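Local coordinates for protein probable oxidoreductase (Pseudomonas aeruginosa, PDB 4B7X) that is probably an NADP-dependent oxidoreductase of the medium-chain dehydrogenase/reductase family, at residues R9-A14 / P21-F26. Sequence-based numbering, arbitrary orientation.
Sequences RQYQLA and PGRDTF
Leu13 and Phe26 pair as an antiparallel non-hydrogen-bonded bridge with diverging side chains, their CA atoms 4.9 Å apart, where strand 7-13 meets the start of strand 26-32. Just beyond, the N-H of Ala14 reaches the carbonyl of Thr25 (N to O 2.9 Å, 155° at the hydrogen), while Phe26 CA lies 3.2 Å from Gln12 O in a CA-H...O contact. Ala14 CB and Leu13 CD2 both pack on Thr25 O, CD2 at 3.7 Å. On the Tyr11 side, ring atom CD1 packs against Phe26 CB at 3.6 Å, and the two side chains cross at about a right angle. With CG anti to its own carbonyl carbon (chi1 -51°), Phe26 presents a ring edge to Gln12 O; its ring also meets that of Phe316 edge-to-face, and helix 316-320 borders both aromatic residues through Pro317. Tyr11 CE1 meets one face of the Arg23 guanidinium, 3.9 Å above its plane and toward its rim, with the two planes 78° apart. The Tyr11 hydroxyl is hydrogen-bonded to the Glu314 carbonyl. Within the turn, Thr25 OG1 donates to Gly22 O (2.8 Å) from above the carbonyl plane. Thus a single N-H...O bond, the Thr25 tie to Gly22 and the largely apolar Tyr11-Phe26 packing together fix the end of this two-stranded hairpin in the GroES-like N-terminal domain.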
# COMPACT_ATOMS: atom_id res chain seq x y z
N ARG H 9 -35.16 -8.46 -24.13
CA ARG H 9 -35.18 -8.93 -22.75
C ARG H 9 -34.05 -8.27 -21.96
O ARG H 9 -32.95 -8.10 -22.47
CB ARG H 9 -35.04 -10.45 -22.69
CG ARG H 9 -36.13 -11.22 -23.42
CD ARG H 9 -35.80 -12.71 -23.43
NE ARG H 9 -34.53 -12.98 -24.12
CZ ARG H 9 -33.83 -14.10 -23.99
NH1 ARG H 9 -34.26 -15.08 -23.21
NH2 ARG H 9 -32.69 -14.24 -24.66
N GLN H 10 -34.34 -7.90 -20.72
CA GLN H 10 -33.36 -7.22 -19.87
C GLN H 10 -33.55 -7.52 -18.40
O GLN H 10 -34.67 -7.54 -17.89
CB GLN H 10 -33.38 -5.70 -20.12
CG GLN H 10 -34.75 -5.05 -19.99
CD GLN H 10 -34.75 -3.60 -20.43
OE1 GLN H 10 -34.19 -3.25 -21.46
NE2 GLN H 10 -35.36 -2.74 -19.62
N TYR H 11 -32.43 -7.78 -17.71
CA TYR H 11 -32.46 -7.85 -16.26
C TYR H 11 -32.25 -6.46 -15.70
O TYR H 11 -31.29 -5.77 -16.05
CB TYR H 11 -31.43 -8.83 -15.72
CG TYR H 11 -31.93 -10.26 -15.58
CD1 TYR H 11 -32.89 -10.58 -14.62
CD2 TYR H 11 -31.43 -11.29 -16.38
CE1 TYR H 11 -33.35 -11.88 -14.48
CE2 TYR H 11 -31.88 -12.59 -16.25
CZ TYR H 11 -32.85 -12.88 -15.30
OH TYR H 11 -33.31 -14.17 -15.14
N GLN H 12 -33.19 -6.04 -14.85
CA GLN H 12 -33.15 -4.74 -14.20
C GLN H 12 -32.77 -4.91 -12.74
O GLN H 12 -33.07 -5.94 -12.13
CB GLN H 12 -34.52 -4.07 -14.26
CG GLN H 12 -34.87 -3.40 -15.59
CD GLN H 12 -36.16 -2.59 -15.52
OE1 GLN H 12 -36.84 -2.55 -14.50
NE2 GLN H 12 -36.48 -1.92 -16.63
N LEU H 13 -32.12 -3.89 -12.17
CA LEU H 13 -31.88 -3.86 -10.73
C LEU H 13 -33.20 -3.50 -10.05
O LEU H 13 -33.77 -2.44 -10.31
CB LEU H 13 -30.81 -2.82 -10.36
CG LEU H 13 -29.77 -3.19 -9.29
CD1 LEU H 13 -29.06 -1.96 -8.75
CD2 LEU H 13 -30.35 -4.00 -8.14
N ALA H 14 -33.69 -4.40 -9.20
CA ALA H 14 -34.93 -4.19 -8.45
C ALA H 14 -34.66 -3.64 -7.05
O ALA H 14 -35.34 -2.71 -6.59
CB ALA H 14 -35.73 -5.49 -8.36
N PRO H 21 -26.21 -11.87 -3.35
CA PRO H 21 -27.40 -11.40 -4.05
C PRO H 21 -28.10 -12.51 -4.84
O PRO H 21 -27.61 -12.93 -5.89
CB PRO H 21 -26.85 -10.32 -4.99
CG PRO H 21 -25.39 -10.62 -5.14
CD PRO H 21 -25.01 -11.72 -4.19
N GLY H 22 -29.24 -12.97 -4.32
CA GLY H 22 -30.02 -14.03 -4.96
C GLY H 22 -31.14 -13.48 -5.82
O GLY H 22 -31.05 -12.38 -6.37
N ARG H 23 -32.22 -14.26 -5.95
CA ARG H 23 -33.36 -13.84 -6.75
C ARG H 23 -34.07 -12.64 -6.09
O ARG H 23 -33.73 -12.24 -4.97
CB ARG H 23 -34.31 -15.01 -6.99
CG ARG H 23 -35.10 -14.95 -8.30
CD ARG H 23 -34.19 -14.69 -9.50
NE ARG H 23 -34.93 -14.69 -10.77
CZ ARG H 23 -35.61 -13.66 -11.26
NH1 ARG H 23 -35.68 -12.51 -10.60
NH2 ARG H 23 -36.24 -13.78 -12.43
N ASP H 24 -35.03 -12.05 -6.80
CA ASP H 24 -35.72 -10.86 -6.32
C ASP H 24 -34.79 -9.65 -6.21
O ASP H 24 -35.24 -8.54 -5.96
CB ASP H 24 -36.43 -11.12 -4.97
CG ASP H 24 -37.51 -12.20 -5.06
OD1 ASP H 24 -37.67 -12.82 -6.14
OD2 ASP H 24 -38.20 -12.42 -4.05
N THR H 25 -33.49 -9.86 -6.40
CA THR H 25 -32.55 -8.75 -6.54
C THR H 25 -32.74 -8.14 -7.93
O THR H 25 -32.68 -6.93 -8.10
CB THR H 25 -31.08 -9.19 -6.33
OG1 THR H 25 -30.97 -9.90 -5.09
CG2 THR H 25 -30.15 -7.98 -6.28
N PHE H 26 -32.98 -9.01 -8.91
CA PHE H 26 -33.22 -8.58 -10.29
C PHE H 26 -34.67 -8.74 -10.72
O PHE H 26 -35.41 -9.58 -10.20
CB PHE H 26 -32.34 -9.38 -11.25
CG PHE H 26 -30.89 -9.39 -10.88
CD1 PHE H 26 -30.10 -8.27 -11.09
CD2 PHE H 26 -30.32 -10.53 -10.34
CE1 PHE H 26 -28.76 -8.28 -10.76
CE2 PHE H 26 -28.98 -10.55 -10.00
CZ PHE H 26 -28.20 -9.42 -10.22